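Local coordinates for protein LbaCas13a H328A (C2c2) (Lachnospiraceae bacterium NK4A179, PDB 5WLH) that binds pre-crRNA and probably acts as a guide-directed CRISPR-Cas nuclease that cleaves RNA, at residues L1133-L1145 / N1169-I1181. Sequence-based numbering, arbitrary orientation.
Sequences LMNFQLGYHYACL and NGAILYQICAMYI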
loop_
_atom_site.group_PDB
_atom_site.type_symbol
_atom_site.label_atom_id
_atom_site.label_comp_id
_atom_site.label_asym_id
_atom_site.label_seq_id
_atom_site.Cartn_x
_atom_site.Cartn_y
_atom_site.Cartn_z
ATOM N N LEU A 1133 17.172 1.307 -4.169
ATOM C CA LEU A 1133 18.459 1.178 -4.852
ATOM C C LEU A 1133 19.377 2.324 -4.451
ATOM O O LEU A 1133 20.517 2.103 -4.050
ATOM C CB LEU A 1133 18.255 1.148 -6.372
ATOM C CG LEU A 1133 19.530 1.119 -7.221
ATOM C CD1 LEU A 1133 20.429 -0.029 -6.771
ATOM C CD2 LEU A 1133 19.153 0.973 -8.691
ATOM N N MET A 1134 18.867 3.558 -4.497
ATOM C CA MET A 1134 19.672 4.688 -4.047
ATOM C C MET A 1134 20.079 4.531 -2.595
ATOM O O MET A 1134 21.227 4.812 -2.226
ATOM C CB MET A 1134 18.911 5.997 -4.229
ATOM C CG MET A 1134 19.662 7.142 -3.580
ATOM S SD MET A 1134 18.645 8.604 -3.623
ATOM C CE MET A 1134 17.549 8.293 -2.228
ATOM N N ASN A 1135 19.137 4.109 -1.737
ATOM C CA ASN A 1135 19.460 3.930 -0.327
ATOM C C ASN A 1135 20.507 2.833 -0.138
ATOM O O ASN A 1135 21.387 2.954 0.718
ATOM C CB ASN A 1135 18.205 3.578 0.467
ATOM C CG ASN A 1135 17.349 4.788 0.779
ATOM O OD1 ASN A 1135 17.740 5.918 0.549
ATOM N ND2 ASN A 1135 16.152 4.538 1.278
ATOM N N PHE A 1136 20.374 1.725 -0.879
ATOM C CA PHE A 1136 21.377 0.674 -0.795
ATOM C C PHE A 1136 22.745 1.230 -1.143
ATOM O O PHE A 1136 23.718 1.032 -0.403
ATOM C CB PHE A 1136 21.064 -0.484 -1.745
ATOM C CG PHE A 1136 22.106 -1.559 -1.689
ATOM C CD1 PHE A 1136 23.283 -1.466 -2.449
ATOM C CD2 PHE A 1136 21.954 -2.631 -0.826
ATOM C CE1 PHE A 1136 24.261 -2.436 -2.343
ATOM C CE2 PHE A 1136 22.927 -3.624 -0.737
ATOM C CZ PHE A 1136 24.076 -3.530 -1.498
ATOM N N GLN A 1137 22.830 1.907 -2.289
ATOM C CA GLN A 1137 24.108 2.473 -2.723
ATOM C C GLN A 1137 24.634 3.477 -1.709
ATOM O O GLN A 1137 25.814 3.450 -1.360
ATOM C CB GLN A 1137 23.961 3.123 -4.088
ATOM C CG GLN A 1137 23.695 2.110 -5.193
ATOM C CD GLN A 1137 23.407 2.766 -6.513
ATOM O OE1 GLN A 1137 22.613 3.708 -6.599
ATOM N NE2 GLN A 1137 24.046 2.272 -7.559
ATOM N N LEU A 1138 23.765 4.361 -1.213
ATOM C CA LEU A 1138 24.185 5.317 -0.198
ATOM C C LEU A 1138 24.694 4.614 1.043
ATOM O O LEU A 1138 25.723 4.990 1.592
ATOM C CB LEU A 1138 23.032 6.236 0.176
ATOM C CG LEU A 1138 22.786 7.333 -0.839
ATOM C CD1 LEU A 1138 21.511 8.082 -0.428
ATOM C CD2 LEU A 1138 24.007 8.326 -0.907
ATOM N N GLY A 1139 23.973 3.599 1.518
ATOM C CA GLY A 1139 24.393 2.946 2.742
ATOM C C GLY A 1139 25.685 2.185 2.555
ATOM O O GLY A 1139 26.574 2.228 3.413
ATOM N N TYR A 1140 25.806 1.498 1.425
ATOM C CA TYR A 1140 26.992 0.716 1.116
ATOM C C TYR A 1140 28.213 1.620 0.947
ATOM O O TYR A 1140 29.263 1.392 1.558
ATOM C CB TYR A 1140 26.705 -0.096 -0.141
ATOM C CG TYR A 1140 27.865 -0.863 -0.686
ATOM C CD1 TYR A 1140 28.122 -2.152 -0.249
ATOM C CD2 TYR A 1140 28.719 -0.297 -1.625
ATOM C CE1 TYR A 1140 29.193 -2.879 -0.765
ATOM C CE2 TYR A 1140 29.798 -1.011 -2.139
ATOM C CZ TYR A 1140 30.023 -2.301 -1.704
ATOM O OH TYR A 1140 31.088 -3.013 -2.220
ATOM N N HIS A 1141 28.094 2.673 0.139
ATOM C CA HIS A 1141 29.268 3.524 -0.051
ATOM C C HIS A 1141 29.544 4.395 1.162
ATOM O O HIS A 1141 30.701 4.752 1.405
ATOM C CB HIS A 1141 29.104 4.355 -1.309
ATOM C CG HIS A 1141 29.176 3.527 -2.547
ATOM N ND1 HIS A 1141 30.369 3.040 -3.041
ATOM C CD2 HIS A 1141 28.202 3.018 -3.334
ATOM C CE1 HIS A 1141 30.128 2.315 -4.116
ATOM N NE2 HIS A 1141 28.819 2.283 -4.316
ATOM N N TYR A 1142 28.516 4.712 1.950
ATOM C CA TYR A 1142 28.741 5.355 3.237
ATOM C C TYR A 1142 29.550 4.454 4.154
ATOM O O TYR A 1142 30.506 4.901 4.805
ATOM C CB TYR A 1142 27.403 5.710 3.890
ATOM C CG TYR A 1142 27.502 6.385 5.232
ATOM C CD1 TYR A 1142 27.741 7.756 5.329
ATOM C CD2 TYR A 1142 27.320 5.664 6.401
ATOM C CE1 TYR A 1142 27.785 8.385 6.572
ATOM C CE2 TYR A 1142 27.359 6.283 7.642
ATOM C CZ TYR A 1142 27.580 7.643 7.714
ATOM O OH TYR A 1142 27.615 8.242 8.943
ATOM N N ALA A 1143 29.168 3.177 4.232
ATOM C CA ALA A 1143 29.978 2.221 4.973
ATOM C C ALA A 1143 31.388 2.160 4.411
ATOM O O ALA A 1143 32.362 2.083 5.170
ATOM C CB ALA A 1143 29.321 0.833 4.943
ATOM N N CYS A 1144 31.516 2.183 3.089
ATOM C CA CYS A 1144 32.844 2.109 2.483
ATOM C C CYS A 1144 33.671 3.327 2.859
ATOM O O CYS A 1144 34.843 3.208 3.257
ATOM C CB CYS A 1144 32.713 1.981 0.967
ATOM S SG CYS A 1144 34.321 1.779 0.139
ATOM N N LEU A 1145 33.066 4.512 2.754
ATOM C CA LEU A 1145 33.759 5.740 3.128
ATOM C C LEU A 1145 34.263 5.679 4.552
ATOM O O LEU A 1145 35.305 6.261 4.873
ATOM C CB LEU A 1145 32.829 6.946 2.982
ATOM C CG LEU A 1145 32.705 7.651 1.646
ATOM C CD1 LEU A 1145 31.615 8.709 1.747
ATOM C CD2 LEU A 1145 34.027 8.295 1.243
ATOM N N ASN A 1169 33.230 17.222 -0.785
ATOM C CA ASN A 1169 33.708 16.245 0.176
ATOM C C ASN A 1169 32.597 15.230 0.428
ATOM O O ASN A 1169 31.427 15.602 0.540
ATOM C CB ASN A 1169 34.109 16.937 1.479
ATOM C CG ASN A 1169 35.204 18.001 1.262
ATOM O OD1 ASN A 1169 36.352 17.667 0.983
ATOM N ND2 ASN A 1169 34.836 19.274 1.371
ATOM N N GLY A 1170 32.959 13.955 0.496
ATOM C CA GLY A 1170 31.929 12.920 0.420
ATOM C C GLY A 1170 31.406 12.753 -0.992
ATOM O O GLY A 1170 30.200 12.513 -1.190
ATOM N N ALA A 1171 32.298 12.864 -1.978
ATOM C CA ALA A 1171 31.904 12.967 -3.379
ATOM C C ALA A 1171 31.043 11.796 -3.814
ATOM O O ALA A 1171 30.044 11.993 -4.514
ATOM C CB ALA A 1171 33.142 13.042 -4.276
ATOM N N ILE A 1172 31.427 10.567 -3.433
ATOM C CA ILE A 1172 30.671 9.398 -3.881
ATOM C C ILE A 1172 29.216 9.522 -3.457
ATOM O O ILE A 1172 28.312 9.174 -4.214
ATOM C CB ILE A 1172 31.295 8.089 -3.366
ATOM C CG1 ILE A 1172 30.438 6.876 -3.789
ATOM C CG2 ILE A 1172 31.429 8.098 -1.889
ATOM C CD1 ILE A 1172 30.419 6.625 -5.246
ATOM N N LEU A 1173 28.972 10.054 -2.260
ATOM C CA LEU A 1173 27.595 10.168 -1.780
ATOM C C LEU A 1173 26.833 11.222 -2.564
ATOM O O LEU A 1173 25.681 11.005 -2.950
ATOM C CB LEU A 1173 27.584 10.508 -0.290
ATOM C CG LEU A 1173 28.326 9.560 0.630
ATOM C CD1 LEU A 1173 28.277 10.089 2.064
ATOM C CD2 LEU A 1173 27.752 8.146 0.525
ATOM N N TYR A 1174 27.465 12.375 -2.797
ATOM C CA TYR A 1174 26.867 13.393 -3.647
ATOM C C TYR A 1174 26.507 12.805 -5.005
ATOM O O TYR A 1174 25.391 12.985 -5.504
ATOM C CB TYR A 1174 27.849 14.574 -3.813
ATOM C CG TYR A 1174 27.331 15.590 -4.803
ATOM C CD1 TYR A 1174 27.539 15.436 -6.172
ATOM C CD2 TYR A 1174 26.591 16.681 -4.370
ATOM C CE1 TYR A 1174 27.020 16.341 -7.078
ATOM C CE2 TYR A 1174 26.071 17.612 -5.274
ATOM C CZ TYR A 1174 26.299 17.438 -6.620
ATOM O OH TYR A 1174 25.761 18.331 -7.513
ATOM N N GLN A 1175 27.455 12.090 -5.620
ATOM C CA GLN A 1175 27.260 11.624 -6.984
ATOM C C GLN A 1175 26.190 10.550 -7.054
ATOM O O GLN A 1175 25.467 10.466 -8.056
ATOM C CB GLN A 1175 28.593 11.125 -7.551
ATOM C CG GLN A 1175 29.623 12.286 -7.656
ATOM C CD GLN A 1175 29.520 12.989 -8.990
ATOM O OE1 GLN A 1175 28.803 13.974 -9.134
ATOM N NE2 GLN A 1175 30.185 12.446 -9.989
ATOM N N ILE A 1176 26.063 9.735 -6.007
ATOM C CA ILE A 1176 24.974 8.764 -5.973
ATOM C C ILE A 1176 23.633 9.484 -5.986
ATOM O O ILE A 1176 22.741 9.163 -6.778
ATOM C CB ILE A 1176 25.097 7.839 -4.751
ATOM C CG1 ILE A 1176 26.269 6.865 -4.947
ATOM C CG2 ILE A 1176 23.776 7.039 -4.579
ATOM C CD1 ILE A 1176 26.662 6.098 -3.697
ATOM N N CYS A 1177 23.475 10.473 -5.109
ATOM C CA CYS A 1177 22.186 11.151 -5.029
ATOM C C CYS A 1177 21.906 11.948 -6.286
ATOM O O CYS A 1177 20.743 12.058 -6.702
ATOM C CB CYS A 1177 22.126 12.056 -3.801
ATOM S SG CYS A 1177 22.086 11.148 -2.260
ATOM N N ALA A 1178 22.949 12.481 -6.926
ATOM C CA ALA A 1178 22.709 13.228 -8.149
ATOM C C ALA A 1178 22.097 12.344 -9.222
ATOM O O ALA A 1178 21.388 12.843 -10.094
ATOM C CB ALA A 1178 24.000 13.876 -8.650
ATOM N N MET A 1179 22.377 11.036 -9.205
ATOM C CA MET A 1179 21.771 10.182 -10.218
ATOM C C MET A 1179 20.256 10.174 -10.119
ATOM O O MET A 1179 19.578 9.902 -11.109
ATOM C CB MET A 1179 22.282 8.747 -10.094
ATOM C CG MET A 1179 23.728 8.584 -10.464
ATOM S SD MET A 1179 24.128 6.815 -10.600
ATOM C CE MET A 1179 24.386 6.400 -8.889
ATOM N N TYR A 1180 19.711 10.430 -8.933
ATOM C CA TYR A 1180 18.295 10.224 -8.689
ATOM C C TYR A 1180 17.504 11.504 -8.482
ATOM O O TYR A 1180 16.284 11.429 -8.278
ATOM C CB TYR A 1180 18.116 9.333 -7.458
ATOM C CG TYR A 1180 18.786 7.993 -7.644
ATOM C CD1 TYR A 1180 18.175 7.000 -8.391
ATOM C CD2 TYR A 1180 20.024 7.730 -7.083
ATOM C CE1 TYR A 1180 18.782 5.762 -8.571
ATOM C CE2 TYR A 1180 20.650 6.493 -7.261
ATOM C CZ TYR A 1180 20.016 5.517 -8.004
ATOM O OH TYR A 1180 20.630 4.300 -8.194
ATOM N N ILE A 1181 18.147 12.662 -8.486
ATOM C CA ILE A 1181 17.474 13.922 -8.170
ATOM C C ILE A 1181 17.528 14.821 -9.393
ATOM O O ILE A 1181 18.615 15.228 -9.832
ATOM C CB ILE A 1181 18.082 14.611 -6.947
ATOM C CG1 ILE A 1181 17.855 13.765 -5.699
ATOM C CG2 ILE A 1181 17.457 16.002 -6.740
ATOM C CD1 ILE A 1181 18.743 14.195 -4.531
#
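Helix 1171-1180 packs against the end of helix 1106-1145 almost exactly antiparallel, the short axes 9.6 Å apart at 173°, with Leu-1138 opposite Leu-1173 (CA to CA 6.1 Å). The central knob is Ile-1176, held in a hole formed by Met-1134, Gln-1137, Leu-1138 and His-1141: its CG2 leans on Leu-1138 CG, while CD1 reaches the imidazole at His-1141 CD2 (3.5 Å). Ile-1172 CD1 lies over one face of that imidazole, offset toward the rim, and Tyr-1140 CD2 covers the opposite face; ND1 is hydrogen-bonded to Tyr-1155, so both packing and a polar bond restrain the ring's rotation.

At one end, Tyr-1180 lies between Met-1134 and Met-1179. Met-1134 CB makes a CH-pi contact over the face, 3.7 Å from the ring centroid, and the chain runs out extended (chi1 172°), carrying SD obliquely beside the ring in a Met-aromatic contact. Tyr-1180 OH donates to Gln-1137 OE1 at 2.6 Å; the acceptor lies at the ring edge, in its plane, yet the donor is tilted 31° from the amide's carbonyl plane. Gln-1137 NE2 bonds to Tyr-1226 O, so both ends of this buried amide are engaged.

At the other end, Leu-1145 CD1 touches Ile-1172 CG2 (3.7 Å) and Leu-1173 CG (3.6 Å), near Gly-1170 at the N-cap. Leu-1173 CD1 meets the edge of Tyr-1142. Cys-1177 SG rests on Leu-1138 CD1 (3.6 Å).

This knob-into-hole pair probably belongs to the C-terminal HEPN nuclease domain, as in Cas13a relatives, since an R-x4-H sequence follows at helix 1239-1250. Helix 1153-1156 and strands 1157-1160 and 1166-1169 link its halves; helix 429-458 packs on Met-1134, Leu-1138 and Tyr-1142, and helix 1205-1216 on Ile-1172 and Met-1179.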